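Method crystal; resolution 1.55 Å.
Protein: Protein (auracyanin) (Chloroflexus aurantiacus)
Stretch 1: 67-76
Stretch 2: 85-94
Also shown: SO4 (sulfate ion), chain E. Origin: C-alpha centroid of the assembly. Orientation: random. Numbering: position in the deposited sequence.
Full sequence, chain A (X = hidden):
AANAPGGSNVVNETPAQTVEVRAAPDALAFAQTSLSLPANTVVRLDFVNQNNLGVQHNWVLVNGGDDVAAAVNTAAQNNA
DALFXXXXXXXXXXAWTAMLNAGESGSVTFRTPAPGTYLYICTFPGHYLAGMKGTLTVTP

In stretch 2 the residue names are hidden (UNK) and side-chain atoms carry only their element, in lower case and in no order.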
ATOM      1  N   ASP A  67      11.179   7.669   7.121  1.00 20.75           N
ATOM      2  CA  ASP A  67      12.491   7.207   6.696  1.00 22.71           C
ATOM      3  C   ASP A  67      12.429   5.861   6.019  1.00 22.87           C
ATOM      4  O   ASP A  67      13.000   5.618   4.960  1.00 21.28           O
ATOM      5  CB  ASP A  67      13.454   7.143   7.899  1.00 28.08           C
ATOM      6  CG  ASP A  67      13.903   8.534   8.327  1.00 33.09           C
ATOM      7  OD1 ASP A  67      13.567   9.522   7.638  1.00 31.79           O
ATOM      8  OD2 ASP A  67      14.593   8.622   9.367  1.00 36.11           O
ATOM      9  N   VAL A  68      11.636   4.957   6.625  1.00 19.12           N
ATOM     10  CA  VAL A  68      11.445   3.629   6.002  1.00 18.66           C
ATOM     11  C   VAL A  68      10.641   3.766   4.713  1.00 16.90           C
ATOM     12  O   VAL A  68      10.974   3.151   3.680  1.00 14.98           O
ATOM     13  CB  VAL A  68      10.750   2.716   7.027  1.00 23.05           C
ATOM     14  CG1 VAL A  68      10.164   1.470   6.432  1.00 20.58           C
ATOM     15  CG2 VAL A  68      11.788   2.341   8.119  1.00 22.72           C
ATOM     16  N   ALA A  69       9.654   4.635   4.716  1.00 16.15           N
ATOM     17  CA  ALA A  69       8.809   4.860   3.544  1.00 17.01           C
ATOM     18  C   ALA A  69       9.632   5.354   2.368  1.00 19.09           C
ATOM     19  O   ALA A  69       9.381   4.988   1.225  1.00 18.63           O
ATOM     20  CB  ALA A  69       7.661   5.807   3.848  1.00 13.02           C
ATOM     21  N   ALA A  70      10.570   6.267   2.649  1.00 18.45           N
ATOM     22  CA  ALA A  70      11.424   6.808   1.585  1.00 17.74           C
ATOM     23  C   ALA A  70      12.289   5.727   0.997  1.00 17.69           C
ATOM     24  O   ALA A  70      12.427   5.641  -0.231  1.00 18.01           O
ATOM     25  CB  ALA A  70      12.271   7.943   2.152  1.00 17.64           C
ATOM     26  N   ALA A  71      12.792   4.816   1.832  1.00 17.64           N
ATOM     27  CA  ALA A  71      13.585   3.699   1.387  1.00 16.94           C
ATOM     28  C   ALA A  71      12.780   2.757   0.484  1.00 19.82           C
ATOM     29  O   ALA A  71      13.235   2.413  -0.599  1.00 18.98           O
ATOM     30  CB  ALA A  71      14.214   2.911   2.522  1.00 20.09           C
ATOM     31  N   VAL A  72      11.581   2.376   0.946  1.00 18.48           N
ATOM     32  CA  VAL A  72      10.727   1.519   0.123  1.00 18.44           C
ATOM     33  C   VAL A  72      10.338   2.258  -1.165  1.00 15.12           C
ATOM     34  O   VAL A  72      10.392   1.655  -2.238  1.00 17.81           O
ATOM     35  CB  VAL A  72       9.473   1.026   0.843  1.00 17.89           C
ATOM     36  CG1 VAL A  72       8.581   0.206  -0.074  1.00 17.64           C
ATOM     37  CG2 VAL A  72       9.836   0.232   2.101  1.00 19.18           C
ATOM     38  N   ASN A  73      10.013   3.524  -1.065  1.00 16.43           N
ATOM     39  CA  ASN A  73       9.641   4.318  -2.236  1.00 17.25           C
ATOM     40  C   ASN A  73      10.772   4.396  -3.243  1.00 19.95           C
ATOM     41  O   ASN A  73      10.561   4.306  -4.458  1.00 19.73           O
ATOM     42  CB  ASN A  73       9.139   5.693  -1.840  1.00 16.03           C
ATOM     43  CG  ASN A  73       8.588   6.447  -3.046  1.00 20.22           C
ATOM     44  OD1 ASN A  73       7.561   6.044  -3.599  1.00 19.25           O
ATOM     45  ND2 ASN A  73       9.267   7.520  -3.423  1.00 21.18           N
ATOM     46  N   THR A  74      11.995   4.620  -2.751  1.00 20.28           N
ATOM     47  CA  THR A  74      13.174   4.646  -3.593  1.00 21.78           C
ATOM     48  C   THR A  74      13.438   3.348  -4.291  1.00 21.74           C
ATOM     49  O   THR A  74      13.700   3.356  -5.516  1.00 23.89           O
ATOM     50  CB  THR A  74      14.413   5.147  -2.811  1.00 19.93           C
ATOM     51  OG1 THR A  74      14.164   6.504  -2.452  1.00 20.80           O
ATOM     52  CG2 THR A  74      15.664   5.051  -3.650  1.00 23.03           C
ATOM     53  N   ALA A  75      13.262   2.205  -3.637  1.00 22.76           N
ATOM     54  CA  ALA A  75      13.438   0.915  -4.294  1.00 22.44           C
ATOM     55  C   ALA A  75      12.388   0.730  -5.391  1.00 24.23           C
ATOM     56  O   ALA A  75      12.713   0.278  -6.489  1.00 26.30           O
ATOM     57  CB  ALA A  75      13.427  -0.232  -3.323  1.00 23.58           C
ATOM     58  N   ALA A  76      11.158   1.192  -5.149  1.00 23.44           N
ATOM     59  CA  ALA A  76      10.106   1.056  -6.157  1.00 23.62           C
ATOM     60  C   ALA A  76      10.361   1.967  -7.346  1.00 24.97           C
ATOM     61  O   ALA A  76      10.058   1.617  -8.500  1.00 23.83           O
ATOM     62  CB  ALA A  76       8.752   1.370  -5.518  1.00 21.86           C
ATOM     63  N   UNK A  85       6.052  -0.957  -8.479  1.00 21.11           N
ATOM     64  CA  UNK A  85       5.718  -1.576  -7.173  1.00 19.21           C
ATOM     65  C   UNK A  85       7.071  -1.837  -6.500  1.00 20.40           C
ATOM     66  O   UNK A  85       8.099  -1.888  -7.188  1.00 20.38           O
ATOM     67  c   UNK A  85       3.602  -2.732  -7.910  1.00 17.98           C
ATOM     68  c   UNK A  85       5.002  -2.927  -7.330  1.00 16.73           C
ATOM     69  c   UNK A  85       5.817  -3.886  -8.190  1.00 19.08           C
ATOM     70  N   UNK A  86       7.095  -1.983  -5.197  1.00 18.35           N
ATOM     71  CA  UNK A  86       8.321  -2.438  -4.529  1.00 18.19           C
ATOM     72  C   UNK A  86       8.737  -3.763  -5.128  1.00 18.11           C
ATOM     73  O   UNK A  86       7.895  -4.616  -5.429  1.00 19.08           O
ATOM     74  c   UNK A  86       5.949  -1.844  -4.281  1.00 18.09           C
ATOM     75  c   UNK A  86       6.671  -1.756  -2.934  1.00 18.20           C
ATOM     76  c   UNK A  86       7.854  -2.643  -3.072  1.00 18.05           C
ATOM     77  N   UNK A  87      10.024  -3.968  -5.377  1.00 21.38           N
ATOM     78  CA  UNK A  87      10.548  -5.248  -5.780  1.00 22.22           C
ATOM     79  C   UNK A  87      10.261  -6.291  -4.703  1.00 24.64           C
ATOM     80  O   UNK A  87      10.144  -5.945  -3.518  1.00 22.49           O
ATOM     81  c   UNK A  87      12.061  -5.008  -5.875  1.00 23.42           C
ATOM     82  c   UNK A  87      12.156  -3.543  -6.197  1.00 22.27           C
ATOM     83  c   UNK A  87      11.071  -2.909  -5.331  1.00 22.67           C
ATOM     84  N   UNK A  88      10.138  -7.534  -5.107  1.00 25.94           N
ATOM     85  CA  UNK A  88       9.906  -8.618  -4.149  1.00 28.14           C
ATOM     86  C   UNK A  88      11.045  -8.600  -3.134  1.00 30.31           C
ATOM     87  O   UNK A  88      12.157  -8.171  -3.471  1.00 32.36           O
ATOM     88  c   UNK A  88       9.938  -9.471  -6.396  1.00 27.95           C
ATOM     89  c   UNK A  88      10.258  -8.015  -6.488  1.00 27.27           C
ATOM     90  c   UNK A  88       9.926  -9.870  -4.986  1.00 28.30           C
ATOM     91  N   UNK A  89      10.750  -8.821  -1.861  1.00 32.03           N
ATOM     92  CA  UNK A  89      11.776  -8.853  -0.834  1.00 31.82           C
ATOM     93  C   UNK A  89      12.314  -7.496  -0.441  1.00 30.43           C
ATOM     94  O   UNK A  89      13.327  -7.439   0.298  1.00 30.80           O
ATOM     95  c   UNK A  89      12.942  -9.771  -1.248  1.00 37.88           C
ATOM     96  o   UNK A  89      13.025 -11.849  -2.389  1.00 45.58           O
ATOM     97  c   UNK A  89      12.499 -11.212  -1.446  1.00 42.11           C
ATOM     98  o   UNK A  89      11.575 -11.657  -0.742  1.00 43.67           O
ATOM     99  N   UNK A  90      11.708  -6.400  -0.862  1.00 27.44           N
ATOM    100  CA  UNK A  90      12.107  -5.075  -0.410  1.00 25.08           C
ATOM    101  C   UNK A  90      11.999  -5.004   1.121  1.00 24.41           C
ATOM    102  O   UNK A  90      11.025  -5.465   1.713  1.00 23.56           O
ATOM    103  c   UNK A  90      11.634  -2.613  -0.455  1.00 18.49           C
ATOM    104  c   UNK A  90      11.220  -3.962  -0.996  1.00 22.76           C
ATOM    105  o   UNK A  90      11.375  -3.943  -2.438  1.00 22.77           O
ATOM    106  N   UNK A  91      13.085  -4.598   1.766  1.00 24.94           N
ATOM    107  CA  UNK A  91      13.126  -4.493   3.213  1.00 23.54           C
ATOM    108  C   UNK A  91      12.055  -3.543   3.723  1.00 20.28           C
ATOM    109  O   UNK A  91      11.816  -2.467   3.168  1.00 20.94           O
ATOM    110  c   UNK A  91      15.315  -4.208   2.303  1.00 25.23           C
ATOM    111  c   UNK A  91      14.510  -3.921   3.513  1.00 24.22           C
ATOM    112  c   UNK A  91      14.338  -4.121   1.142  1.00 24.61           C
ATOM    113  N   UNK A  92      11.392  -3.953   4.811  1.00 18.07           N
ATOM    114  CA  UNK A  92      10.427  -3.099   5.477  1.00 17.00           C
ATOM    115  C   UNK A  92       9.196  -2.780   4.655  1.00 15.50           C
ATOM    116  O   UNK A  92       8.438  -1.854   5.027  1.00 15.46           O
ATOM    117  c   UNK A  92      11.117  -1.814   5.962  1.00 19.16           C
ATOM    118  c   UNK A  92      12.155  -2.126   7.041  1.00 23.27           C
ATOM    119  o   UNK A  92      13.294  -1.642   6.957  1.00 25.00           O
ATOM    120  n   UNK A  92      11.789  -2.968   7.988  1.00 18.62           N
ATOM    121  N   UNK A  93       8.917  -3.561   3.635  1.00 15.86           N
ATOM    122  CA  UNK A  93       7.660  -3.450   2.880  1.00 14.24           C
ATOM    123  C   UNK A  93       6.745  -4.620   3.256  1.00 13.89           C
ATOM    124  O   UNK A  93       6.987  -5.772   2.901  1.00 13.84           O
ATOM    125  c   UNK A  93       7.991  -3.474   1.387  1.00 13.19           C
ATOM    126  N   UNK A  94       5.800  -4.357   4.153  1.00 12.69           N
ATOM    127  CA  UNK A  94       4.963  -5.372   4.746  1.00 12.94           C
ATOM    128  C   UNK A  94       3.949  -5.976   3.781  1.00 12.58           C
ATOM    129  O   UNK A  94       3.669  -7.170   3.831  1.00 11.61           O
ATOM    130  c   UNK A  94       4.232  -3.800   8.257  1.00 12.27           C
ATOM    131  c   UNK A  94       5.086  -4.347   7.131  1.00 13.22           C
ATOM    132  c   UNK A  94       5.955  -5.493   7.640  1.00 14.30           C
ATOM    133  c   UNK A  94       4.221  -4.827   5.969  1.00 12.04           C
TER
HETATM  134  S   SO4 E 144      11.237   5.515  10.615  1.00 48.82           S
HETATM  135  O1  SO4 E 144      11.071   5.590   9.138  1.00 48.45           O
HETATM  136  O2  SO4 E 144      12.684   5.270  10.954  1.00 50.15           O
HETATM  137  O3  SO4 E 144      10.440   4.350  11.160  1.00 49.22           O
HETATM  138  O4  SO4 E 144      10.770   6.784  11.249  1.00 48.75           O

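Position 85 carries three side-chain carbons, one bearing the other two, so it branches at CB: Val85. That side chain points away from the helix, and an apolar group suits its buried site; what meets stretch 1 is the backbone, its O lying 3.7 Å from CA of Ala76. Position 86 has three carbons that close a ring onto its own backbone N, the mark of proline. One ring carbon approaches CG1 of Val72 and another CB of Ala76; in Pro86 these are CG, 4.0 Å from Val72 CG1, and CD, 4.4 Å from Ala76 CB. A compact ring suits a place where the CA atoms of Ala76 and Pro86 are just 4.2 Å apart.

Position 87 repeats the three-carbon ring, with a ring carbon beside Ala75: Pro87, whose CD lies 3.8 Å from Ala75 O and 4.1 Å from Ala75 CB, an apolar ring packing on a methyl. Position 88 is a third such ring, exposed and touching nothing on the helix. This is Pro88, and its phi of -57° fits the second position of a type II turn. Position 89 has two carbons, the second bearing two oxygens, a carboxylate: Asp89. It is exposed, out of the helix's reach, and its charge can remain in solvent; its phi is positive, at 75°.

At position 90 one carbon bears an oxygen and a carbon. The methyl lies near Val72 and Ala75; the oxygen, also close to Ala75, sits near O of Pro87. In Thr90, CG2 is 4.2 Å from Val72 CG1 and 4.1 Å from Ala75 CB, and OG1 donates a hydrogen bond of 2.6 Å to Pro87 O, reinforcing the turn closed by Thr90 N to the same O (3.1 Å). Position 91 is again a three-carbon ring; its backbone O, rather than the ring, meets Val72 CG2 at 3.5 Å. This is Pro91, its phi of -59° suiting the second position of a type II turn.

Position 92 has two carbons, the second bearing one oxygen and one nitrogen, an amide; its CB is 3.5 Å from Val68 CG1. Asn92 adopts a positive phi of 66°, a conformation asparagine tolerates well. Position 93 has a single carbon, its CB, 4.0 Å from Val72 CG1: Ala93, a lone methyl suiting this buried place. Position 94 has four carbons forked at the second, beyond the helix's reach: Leu94, apolar as befits its buried place in the strand.

The contact works by packing alone, since no hydrogen bond crosses it. Val72 is its hub, touching Pro86, Thr90, Pro91, Asn92 and Ala93, while the small side chains of Ala75 and Ala76 let the proline segment come close. Two successive type II turns, 87–90 and 90–93, shape the loop along the helix.

Stretch 2 (85-94) VPPPDTPNAL
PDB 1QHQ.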